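Chitin binding domain (Burkholderia pseudomallei, PDB 3UAM) probably binds chitin or a related polysaccharide and, as a member of the AA10 lytic polysaccharide monooxygenase family, may cleave it oxidatively. Local coordinates at residues 130-135 / 193-198. Sequence-based numbering, arbitrary orientation.
Sequences TYWITK and VLLAVW
With CG anti to its carbonyl carbon (chi1 -54°), Trp132 swings its indole back over Thr130 CG2, its CD1-NE1 edge crossing Val197 CG2; the same turn in Tyr131 (chi1 -59°) lays the phenol beside Ala196. Indole CD1 of Trp132 meets CG2 of Val197 at 3.9 Å, the methyl lying at the ring edge, while Thr130 CG2 sits over one indole face near the rim. On the other face of the sheet, Tyr131 CE1 comes obliquely within 3.5 Å of Ala196 CB, and Leu194 CD1 lies more loosely beside Tyr131 CB, at 4.2 Å. Paired backbone bonds join Thr130 with Val197 and Trp132 with Leu195, the straightest being Trp132 N to Leu195 O (2.9 Å, 169°). Past the strand end, Thr134 OG1 takes over the acceptor role, receiving Val193 N at 2.9 Å, and is also hydrogen-bonded to His192. At the opposite end, a water gives a hydrogen bond to Val197 O and joins it to Thr130 OG1. In this beta-sandwich core common to AA10 enzymes, 155-158 flanks strand 126-133 and 205-215 flanks 190-200; Tyr131, Leu194 and Ala196 pack against strand 113-121 of the three-stranded sheet, and Tyr131 OH is hydrogen-bonded to Trp118 there and to His181 on strand 179-184.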
ATOM      1  N   THR A 130       6.872  -0.047   0.883  1.00  5.26           N
ATOM      2  CA  THR A 130       7.227   0.297  -0.477  1.00  5.56           C
ATOM      3  C   THR A 130       6.186   1.293  -0.996  1.00  5.50           C
ATOM      4  O   THR A 130       4.996   1.189  -0.637  1.00  5.26           O
ATOM      5  CB  THR A 130       7.207  -0.936  -1.393  1.00  5.81           C
ATOM      6  OG1 THR A 130       8.212  -1.876  -0.974  1.00  6.25           O
ATOM      7  CG2 THR A 130       7.557  -0.505  -2.794  1.00  6.31           C
ATOM      8  N   TYR A 131       6.645   2.259  -1.789  1.00  5.64           N
ATOM      9  CA  TYR A 131       5.780   3.256  -2.390  1.00  5.73           C
ATOM     10  C   TYR A 131       5.952   3.218  -3.905  1.00  6.02           C
ATOM     11  O   TYR A 131       7.031   3.403  -4.408  1.00  6.29           O
ATOM     12  CB  TYR A 131       6.072   4.634  -1.824  1.00  5.87           C
ATOM     13  CG  TYR A 131       5.870   4.672  -0.325  1.00  5.74           C
ATOM     14  CD1 TYR A 131       4.618   4.955   0.204  1.00  5.65           C
ATOM     15  CD2 TYR A 131       6.909   4.389   0.555  1.00  5.73           C
ATOM     16  CE1 TYR A 131       4.404   4.979   1.564  1.00  5.64           C
ATOM     17  CE2 TYR A 131       6.701   4.424   1.923  1.00  5.78           C
ATOM     18  CZ  TYR A 131       5.433   4.712   2.422  1.00  5.64           C
ATOM     19  OH  TYR A 131       5.155   4.736   3.775  1.00  5.77           O
ATOM     20  N   TRP A 132       4.851   2.988  -4.600  1.00  6.09           N
ATOM     21  CA  TRP A 132       4.802   2.856  -6.053  1.00  6.51           C
ATOM     22  C   TRP A 132       4.006   3.996  -6.643  1.00  6.61           C
ATOM     23  O   TRP A 132       3.004   4.438  -6.055  1.00  6.36           O
ATOM     24  CB  TRP A 132       4.111   1.528  -6.444  1.00  6.65           C
ATOM     25  CG  TRP A 132       4.704   0.288  -5.809  1.00  6.77           C
ATOM     26  CD1 TRP A 132       4.334  -0.323  -4.609  1.00  6.56           C
ATOM     27  CD2 TRP A 132       5.816  -0.531  -6.331  1.00  7.15           C
ATOM     28  NE1 TRP A 132       5.119  -1.451  -4.382  1.00  6.81           N
ATOM     29  CE2 TRP A 132       6.027  -1.609  -5.372  1.00  7.04           C
ATOM     30  CE3 TRP A 132       6.618  -0.469  -7.454  1.00  7.66           C
ATOM     31  CZ2 TRP A 132       7.028  -2.556  -5.541  1.00  7.32           C
ATOM     32  CZ3 TRP A 132       7.618  -1.429  -7.618  1.00  7.94           C
ATOM     33  CH2 TRP A 132       7.801  -2.466  -6.688  1.00  7.71           C
ATOM     34  N   ILE A 133       4.407   4.450  -7.828  1.00  6.87           N
ATOM     35  CA  ILE A 133       3.819   5.627  -8.439  1.00  7.18           C
ATOM     36  C   ILE A 133       3.433   5.279  -9.887  1.00  7.63           C
ATOM     37  O   ILE A 133       4.165   4.554 -10.599  1.00  7.70           O
ATOM     38  CB  ILE A 133       4.785   6.838  -8.402  1.00  7.49           C
ATOM     39  CG1 ILE A 133       4.100   8.112  -8.896  1.00  7.89           C
ATOM     40  CG2 ILE A 133       6.023   6.572  -9.248  1.00  7.87           C
ATOM     41  CD1 ILE A 133       3.057   8.687  -7.979  1.00  7.68           C
ATOM     42  N   THR A 134       2.279   5.802 -10.295  1.00  7.86           N
ATOM     43  CA  THR A 134       1.777   5.624 -11.636  1.00  8.49           C
ATOM     44  C   THR A 134       2.697   6.330 -12.620  1.00  9.30           C
ATOM     45  O   THR A 134       3.341   7.334 -12.308  1.00  9.38           O
ATOM     46  CB  THR A 134       0.323   6.134 -11.789  1.00  8.61           C
ATOM     47  OG1 THR A 134       0.181   7.427 -11.161  1.00  8.58           O
ATOM     48  CG2 THR A 134      -0.671   5.166 -11.158  1.00  8.11           C
ATOM     49  N   LYS A 135       2.763   5.780 -13.816  1.00 10.06           N
ATOM     50  CA  LYS A 135       3.569   6.339 -14.881  1.00 11.03           C
ATOM     51  C   LYS A 135       2.920   7.606 -15.427  1.00 11.66           C
ATOM     52  O   LYS A 135       1.681   7.748 -15.398  1.00 11.34           O
ATOM     53  CB  LYS A 135       3.679   5.350 -16.041  1.00 11.75           C
ATOM     54  CG  LYS A 135       4.233   3.974 -15.711  1.00 11.52           C
ATOM     55  CD  LYS A 135       4.266   3.140 -16.988  1.00 12.36           C
ATOM     56  CE  LYS A 135       4.787   1.728 -16.715  1.00 12.19           C
ATOM     57  NZ  LYS A 135       4.459   0.811 -17.842  1.00 12.90           N
ATOM     58  N   VAL A 193      -1.706   7.887  -8.970  1.00  7.17           N
ATOM     59  CA  VAL A 193      -1.898   7.072  -7.782  1.00  6.61           C
ATOM     60  C   VAL A 193      -0.566   6.728  -7.141  1.00  6.27           C
ATOM     61  O   VAL A 193       0.357   6.310  -7.813  1.00  6.40           O
ATOM     62  CB  VAL A 193      -2.728   5.825  -8.102  1.00  6.50           C
ATOM     63  CG1 VAL A 193      -2.703   4.839  -6.933  1.00  5.92           C
ATOM     64  CG2 VAL A 193      -4.139   6.262  -8.483  1.00  6.89           C
ATOM     65  N   LEU A 194      -0.477   6.952  -5.829  1.00  6.08           N
ATOM     66  CA  LEU A 194       0.626   6.497  -5.005  1.00  5.76           C
ATOM     67  C   LEU A 194       0.136   5.297  -4.228  1.00  5.46           C
ATOM     68  O   LEU A 194      -0.783   5.417  -3.393  1.00  5.48           O
ATOM     69  CB  LEU A 194       1.056   7.603  -4.046  1.00  5.87           C
ATOM     70  CG  LEU A 194       2.264   7.328  -3.122  1.00  5.64           C
ATOM     71  CD1 LEU A 194       3.540   7.191  -3.905  1.00  5.79           C
ATOM     72  CD2 LEU A 194       2.400   8.446  -2.089  1.00  5.85           C
ATOM     73  N   LEU A 195       0.694   4.133  -4.525  1.00  5.40           N
ATOM     74  CA  LEU A 195       0.325   2.914  -3.842  1.00  5.21           C
ATOM     75  C   LEU A 195       1.330   2.665  -2.729  1.00  5.00           C
ATOM     76  O   LEU A 195       2.525   2.462  -2.982  1.00  5.01           O
ATOM     77  CB  LEU A 195       0.311   1.737  -4.814  1.00  5.31           C
ATOM     78  CG  LEU A 195       0.124   0.349  -4.190  1.00  5.14           C
ATOM     79  CD1 LEU A 195      -1.244   0.286  -3.520  1.00  5.22           C
ATOM     80  CD2 LEU A 195       0.308  -0.724  -5.259  1.00  5.34           C
ATOM     81  N   ALA A 196       0.843   2.692  -1.499  1.00  4.91           N
ATOM     82  CA  ALA A 196       1.686   2.444  -0.331  1.00  4.83           C
ATOM     83  C   ALA A 196       1.407   1.022   0.138  1.00  4.77           C
ATOM     84  O   ALA A 196       0.219   0.667   0.342  1.00  4.84           O
ATOM     85  CB  ALA A 196       1.365   3.461   0.764  1.00  4.90           C
ATOM     86  N   VAL A 197       2.471   0.222   0.317  1.00  4.71           N
ATOM     87  CA  VAL A 197       2.351  -1.201   0.641  1.00  4.74           C
ATOM     88  C   VAL A 197       3.231  -1.584   1.834  1.00  4.86           C
ATOM     89  O   VAL A 197       4.436  -1.320   1.832  1.00  5.19           O
ATOM     90  CB  VAL A 197       2.733  -2.097  -0.555  1.00  4.77           C
ATOM     91  CG1 VAL A 197       2.438  -3.577  -0.261  1.00  4.82           C
ATOM     92  CG2 VAL A 197       2.007  -1.639  -1.823  1.00  4.85           C
ATOM     93  N   TRP A 198       2.628  -2.252   2.810  1.00  4.86           N
ATOM     94  CA  TRP A 198       3.279  -2.683   4.044  1.00  4.96           C
ATOM     95  C   TRP A 198       3.422  -4.189   4.071  1.00  5.01           C
ATOM     96  O   TRP A 198       2.426  -4.872   4.215  1.00  5.10           O
ATOM     97  CB  TRP A 198       2.425  -2.199   5.201  1.00  5.12           C
ATOM     98  CG  TRP A 198       2.839  -2.677   6.575  1.00  5.37           C
ATOM     99  CD1 TRP A 198       4.115  -2.794   7.085  1.00  5.46           C
ATOM    100  CD2 TRP A 198       1.960  -3.071   7.660  1.00  5.70           C
ATOM    101  NE1 TRP A 198       4.088  -3.239   8.372  1.00  5.82           N
ATOM    102  CE2 TRP A 198       2.824  -3.406   8.785  1.00  5.98           C
ATOM    103  CE3 TRP A 198       0.589  -3.116   7.832  1.00  5.91           C
ATOM    104  CZ2 TRP A 198       2.325  -3.842   9.980  1.00  6.41           C
ATOM    105  CZ3 TRP A 198       0.094  -3.549   9.055  1.00  6.32           C
ATOM    106  CH2 TRP A 198       0.954  -3.899  10.108  1.00  6.66           C
TER
HETATM  107  O   HOH W   1       5.986  -3.264   0.831  1.00  5.64           O